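Local coordinates for uncharacterized protein (PDB 3NNG), which is of unknown function but contains a calcium-bound F5/8 type C domain, a module that in many related proteins binds carbohydrate or membrane surfaces, at residues A[35-40]-A[82-87]; A[60-65]-A[147-152]. The protein carries 1 engineered substitution. All coordinates share one frame; numbering follows the deposited sequence.

Interaction 1: residues A[35-40]-A[82-87]; sequences AKYGAH and QSAYGS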
loop_
_atom_site.group_PDB
_atom_site.type_symbol
_atom_site.label_atom_id
_atom_site.label_comp_id
_atom_site.label_asym_id
_atom_site.label_seq_id
_atom_site.Cartn_x
_atom_site.Cartn_y
_atom_site.Cartn_z
ATOM N N ALA A 35 5.220 -0.507 17.384
ATOM C CA ALA A 35 5.876 -1.802 17.293
ATOM C C ALA A 35 4.934 -2.900 16.804
ATOM O O ALA A 35 5.367 -3.859 16.163
ATOM C CB ALA A 35 6.455 -2.181 18.644
ATOM N N LYS A 36 3.648 -2.773 17.114
ATOM C CA LYS A 36 2.701 -3.839 16.804
ATOM C C LYS A 36 1.904 -3.608 15.508
ATOM O O LYS A 36 1.510 -4.568 14.842
ATOM C CB LYS A 36 1.735 -4.035 17.979
ATOM C CG LYS A 36 0.956 -5.342 17.933
ATOM C CD LYS A 36 0.033 -5.480 19.138
ATOM C CE LYS A 36 0.807 -5.332 20.448
ATOM N NZ LYS A 36 -0.075 -5.400 21.653
ATOM N N TYR A 37 1.653 -2.346 15.164
ATOM C CA TYR A 37 0.774 -2.032 14.040
ATOM C C TYR A 37 1.339 -0.930 13.152
ATOM O O TYR A 37 0.607 -0.351 12.361
ATOM C CB TYR A 37 -0.601 -1.576 14.539
ATOM C CG TYR A 37 -1.351 -2.565 15.410
ATOM C CD1 TYR A 37 -1.765 -3.795 14.909
ATOM C CD2 TYR A 37 -1.678 -2.251 16.725
ATOM C CE1 TYR A 37 -2.475 -4.697 15.704
ATOM C CE2 TYR A 37 -2.385 -3.144 17.527
ATOM C CZ TYR A 37 -2.782 -4.362 17.010
ATOM O OH TYR A 37 -3.473 -5.260 17.803
ATOM N N GLY A 38 2.628 -0.637 13.286
ATOM C CA GLY A 38 3.252 0.461 12.551
ATOM C C GLY A 38 3.418 0.272 11.046
ATOM O O GLY A 38 3.359 -0.848 10.524
ATOM N N ALA A 39 3.656 1.379 10.346
ATOM C CA ALA A 39 3.715 1.374 8.884
ATOM C C ALA A 39 4.742 0.392 8.323
ATOM O O ALA A 39 4.504 -0.239 7.280
ATOM C CB ALA A 39 3.993 2.778 8.371
ATOM N N HIS A 40 5.874 0.266 9.020
ATOM C CA HIS A 40 7.008 -0.527 8.547
ATOM C C HIS A 40 6.651 -2.010 8.530
ATOM O O HIS A 40 7.249 -2.799 7.801
ATOM C CB HIS A 40 8.232 -0.290 9.446
ATOM C CG HIS A 40 8.020 -0.709 10.869
ATOM N ND1 HIS A 40 7.373 0.089 11.794
ATOM C CD2 HIS A 40 8.357 -1.841 11.529
ATOM C CE1 HIS A 40 7.326 -0.530 12.954
ATOM N NE2 HIS A 40 7.912 -1.710 12.822
ATOM N N GLN A 82 -4.915 -7.772 6.044
ATOM C CA GLN A 82 -4.264 -7.408 7.299
ATOM C C GLN A 82 -4.464 -8.595 8.231
ATOM O O GLN A 82 -5.430 -9.355 8.081
ATOM C CB GLN A 82 -4.873 -6.139 7.916
ATOM C CG GLN A 82 -6.394 -6.133 8.051
ATOM C CD GLN A 82 -6.894 -6.976 9.222
ATOM O OE1 GLN A 82 -6.268 -7.024 10.282
ATOM N NE2 GLN A 82 -8.039 -7.635 9.033
ATOM N N SER A 83 -3.570 -8.759 9.196
ATOM C CA SER A 83 -3.626 -9.940 10.058
ATOM C C SER A 83 -3.769 -9.574 11.528
ATOM O O SER A 83 -3.352 -10.330 12.394
ATOM C CB SER A 83 -2.383 -10.812 9.859
ATOM O OG SER A 83 -1.199 -10.051 10.084
ATOM N N ALA A 84 -4.352 -8.414 11.804
ATOM C CA ALA A 84 -4.535 -7.953 13.176
ATOM C C ALA A 84 -5.878 -8.414 13.717
ATOM O O ALA A 84 -5.985 -8.855 14.868
ATOM C CB ALA A 84 -4.447 -6.427 13.235
ATOM N N TYR A 85 -6.902 -8.298 12.875
ATOM C CA TYR A 85 -8.266 -8.627 13.263
ATOM C C TYR A 85 -9.032 -9.289 12.118
ATOM O O TYR A 85 -8.463 -9.582 11.069
ATOM C CB TYR A 85 -8.993 -7.378 13.746
ATOM C CG TYR A 85 -8.421 -6.782 15.021
ATOM C CD1 TYR A 85 -8.783 -7.284 16.275
ATOM C CD2 TYR A 85 -7.531 -5.714 14.975
ATOM C CE1 TYR A 85 -8.272 -6.743 17.439
ATOM C CE2 TYR A 85 -7.015 -5.161 16.137
ATOM C CZ TYR A 85 -7.398 -5.675 17.366
ATOM O OH TYR A 85 -6.889 -5.129 18.524
ATOM N N GLY A 86 -10.322 -9.519 12.324
ATOM C CA GLY A 86 -11.124 -10.233 11.352
ATOM C C GLY A 86 -11.091 -9.679 9.942
ATOM O O GLY A 86 -10.832 -8.499 9.720
ATOM N N SER A 87 -11.402 -10.552 8.991
ATOM C CA SER A 87 -11.268 -10.274 7.564
ATOM C C SER A 87 -12.198 -9.166 7.090
ATOM O O SER A 87 -12.014 -8.610 6.011
ATOM C CB SER A 87 -11.564 -11.546 6.770
ATOM O OG SER A 87 -12.950 -11.830 6.835
#
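Y37, in segment 35-40, meets A84 and Y85 in the loop between strands 71-79 and 93-100, a small contact joining two connecting segments at the surface of the F5/8 type C β-sandwich. Its apolar part is a methyl against an aromatic ring: A84 CB lies 3.6 Å from Y37 CE1, approaching the ring obliquely. The phenol end of Y37 meets that of Y85, and the two side chains cross at about a right angle with their OH atoms 3.5 Å apart. In Y37, CG anti to the carbonyl carbon (chi1 -59°) brings the far end of the ring up to A84 and Y85, with K36 CG over the centre of one face.

Three clear hydrogen bonds shape the loop itself. Q82 OE1 accepts from A84 N (2.8 Å) and Y85 N (3.0 Å), the latter in the carbonyl plane on a lone pair. Q82 NE2 donates to Y85 O at 2.8 Å, from above that carbonyl's plane. F52 of strand 51-54 touches Y37, A84 and Y85. The chemistry thus divides the work: one glutamine amide, using both its ends, fixes the turn that presents A84 and Y85, while Y37 meets that turn through a methyl-ring contact and the phenol ends.

Interaction 2: residues A[60-65]-A[147-152]; sequences GECWWN and NYTGFA. With CA (calcium ion), chain C.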
loop_
_atom_site.group_PDB
_atom_site.type_symbol
_atom_site.label_atom_id
_atom_site.label_comp_id
_atom_site.label_asym_id
_atom_site.label_seq_id
_atom_site.Cartn_x
_atom_site.Cartn_y
_atom_site.Cartn_z
ATOM N N GLY A 60 -10.934 10.482 10.150
ATOM C CA GLY A 60 -10.971 11.513 9.127
ATOM C C GLY A 60 -10.087 11.219 7.932
ATOM O O GLY A 60 -10.364 11.672 6.825
ATOM N N GLU A 61 -9.008 10.472 8.144
ATOM C CA GLU A 61 -8.169 10.077 7.025
ATOM C C GLU A 61 -7.563 8.714 7.285
ATOM O O GLU A 61 -7.515 8.251 8.428
ATOM C CB GLU A 61 -7.070 11.111 6.785
ATOM C CG GLU A 61 -6.111 11.241 7.951
ATOM C CD GLU A 61 -5.158 12.410 7.779
ATOM O OE1 GLU A 61 -5.647 13.548 7.591
ATOM O OE2 GLU A 61 -3.931 12.186 7.831
ATOM N N CYS A 62 -7.083 8.075 6.223
ATOM C CA CYS A 62 -6.553 6.716 6.334
ATOM C C CYS A 62 -5.615 6.440 5.172
ATOM O O CYS A 62 -6.063 6.297 4.027
ATOM C CB CYS A 62 -7.700 5.704 6.319
ATOM S SG CYS A 62 -7.170 3.978 6.570
ATOM N N TRP A 63 -4.318 6.371 5.448
ATOM C CA TRP A 63 -3.352 6.248 4.355
ATOM C C TRP A 63 -2.000 5.670 4.786
ATOM O O TRP A 63 -1.639 5.690 5.970
ATOM C CB TRP A 63 -3.177 7.596 3.642
ATOM C CG TRP A 63 -2.768 8.723 4.562
ATOM C CD1 TRP A 63 -3.593 9.633 5.165
ATOM C CD2 TRP A 63 -1.435 9.045 4.991
ATOM N NE1 TRP A 63 -2.857 10.496 5.946
ATOM C CE2 TRP A 63 -1.531 10.159 5.852
ATOM C CE3 TRP A 63 -0.170 8.490 4.740
ATOM C CZ2 TRP A 63 -0.410 10.731 6.460
ATOM C CZ3 TRP A 63 0.943 9.061 5.345
ATOM C CH2 TRP A 63 0.815 10.171 6.191
ATOM N N TRP A 64 -1.278 5.133 3.811
ATOM C CA TRP A 64 0.051 4.581 4.023
ATOM C C TRP A 64 0.948 5.130 2.907
ATOM O O TRP A 64 0.522 5.257 1.759
ATOM C CB TRP A 64 -0.001 3.043 4.031
ATOM C CG TRP A 64 1.332 2.341 4.271
ATOM C CD1 TRP A 64 1.788 1.773 5.449
ATOM C CD2 TRP A 64 2.351 2.094 3.291
ATOM N NE1 TRP A 64 3.030 1.198 5.247
ATOM C CE2 TRP A 64 3.403 1.396 3.943
ATOM C CE3 TRP A 64 2.477 2.400 1.927
ATOM C CZ2 TRP A 64 4.560 1.012 3.274
ATOM C CZ3 TRP A 64 3.638 2.014 1.259
ATOM C CH2 TRP A 64 4.663 1.324 1.934
ATOM N N ASN A 65 2.180 5.479 3.251
ATOM C CA ASN A 65 3.036 6.248 2.352
ATOM C C ASN A 65 4.447 5.698 2.387
ATOM O O ASN A 65 4.915 5.271 3.448
ATOM C CB ASN A 65 3.058 7.716 2.786
ATOM C CG ASN A 65 3.801 8.614 1.807
ATOM O OD1 ASN A 65 5.029 8.757 1.871
ATOM N ND2 ASN A 65 3.058 9.228 0.902
ATOM N N ASN A 147 -14.113 2.090 8.817
ATOM C CA ASN A 147 -13.997 2.048 10.269
ATOM C C ASN A 147 -12.577 1.697 10.721
ATOM O O ASN A 147 -11.960 2.442 11.486
ATOM C CB ASN A 147 -15.056 1.138 10.917
ATOM C CG ASN A 147 -15.086 -0.268 10.324
ATOM O OD1 ASN A 147 -14.479 -0.544 9.283
ATOM N ND2 ASN A 147 -15.799 -1.169 10.996
ATOM N N TYR A 148 -12.074 0.562 10.246
ATOM C CA TYR A 148 -10.706 0.139 10.521
ATOM C C TYR A 148 -10.220 -0.650 9.323
ATOM O O TYR A 148 -11.001 -1.356 8.697
ATOM C CB TYR A 148 -10.642 -0.733 11.776
ATOM C CG TYR A 148 -11.187 -0.059 13.025
ATOM C CD1 TYR A 148 -12.535 -0.147 13.350
ATOM C CD2 TYR A 148 -10.352 0.656 13.877
ATOM C CE1 TYR A 148 -13.042 0.455 14.487
ATOM C CE2 TYR A 148 -10.849 1.274 15.020
ATOM C CZ TYR A 148 -12.198 1.169 15.317
ATOM O OH TYR A 148 -12.711 1.774 16.439
ATOM N N THR A 149 -8.938 -0.529 8.991
ATOM C CA THR A 149 -8.360 -1.364 7.949
ATOM C C THR A 149 -6.827 -1.344 8.029
ATOM O O THR A 149 -6.242 -0.732 8.934
ATOM C CB THR A 149 -8.887 -0.942 6.525
ATOM O OG1 THR A 149 -8.548 -1.935 5.547
ATOM C CG2 THR A 149 -8.316 0.412 6.089
ATOM N N GLY A 150 -6.182 -2.012 7.078
ATOM C CA GLY A 150 -4.733 -2.055 7.018
ATOM C C GLY A 150 -4.310 -3.137 6.045
ATOM O O GLY A 150 -5.125 -3.604 5.258
ATOM N N PHE A 151 -3.045 -3.539 6.100
ATOM C CA PHE A 151 -2.579 -4.654 5.282
ATOM C C PHE A 151 -1.233 -5.156 5.775
ATOM O O PHE A 151 -0.460 -4.397 6.353
ATOM C CB PHE A 151 -2.545 -4.309 3.785
ATOM C CG PHE A 151 -1.976 -2.939 3.473
ATOM C CD1 PHE A 151 -2.784 -1.945 2.938
ATOM C CD2 PHE A 151 -0.628 -2.661 3.680
ATOM C CE1 PHE A 151 -2.267 -0.686 2.639
ATOM C CE2 PHE A 151 -0.100 -1.419 3.386
ATOM C CZ PHE A 151 -0.923 -0.413 2.867
ATOM N N ALA A 152 -0.973 -6.444 5.570
ATOM C CA ALA A 152 0.182 -7.078 6.185
ATOM C C ALA A 152 1.393 -6.919 5.304
ATOM O O ALA A 152 2.506 -6.815 5.787
ATOM C CB ALA A 152 -0.088 -8.536 6.462
HETATM CA CA CA C . 4.142 -7.701 7.374
#
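Within the β-sandwich of the F5/8 type C domain, C62 and W64 on one side pack against T149 and F151 of a strand that runs in nearly the same direction, the short segments differing by 12°. At one end C62 SG meets the methyl T149 CG2 at 3.8 Å; the threonine hydroxyl is turned elsewhere and bonds to Y89 O. At the other end F151 CZ comes within 3.8 Å of W64 CB, and F151 CE2 sits above one face of the indole, toward its rim. The pair is edge-to-face (T-shaped): the edge of F151 is directed at the five-membered ring of W64, with centroids 5.3 Å apart and planes at 66°. CG anti to the backbone N (chi1 -179°) lays one face of the buried indole against F151, while its NE1 has A39 O as partner. W51 adds a third ring, meeting both W64 and F151.

Directly after F151, A152 O binds the calcium ion at 2.5 Å, in a site completed by L41, D44, E46, T49 and E153. Packing of side chains between two β-sheets is typical of the jelly-roll β-sandwich of discoidin-like domains; here aromatic rings do much of it, with a calcium site alongside.

In the fold
From the N terminus the chain passes segment 35-40, then 60-65, 82-87 and finally 147-152, so the two contacts cross. Interaction 1 closes a loop of 41 intervening residues and ties the segment that begins in helix 34-37 to the turn before strand 93-100 at the surface. Interaction 2 spans 81 residues and joins strands 63-68 and 148-159 in the interior. Their centres lie about 10 Å apart and they touch directly, Q82 CB packing on the backbone of G150. The calcium site draws on residues that follow 35-40 closely and on A152 at the end of 147-152, so the ion bridges the chain just after the first segment to the end of the last.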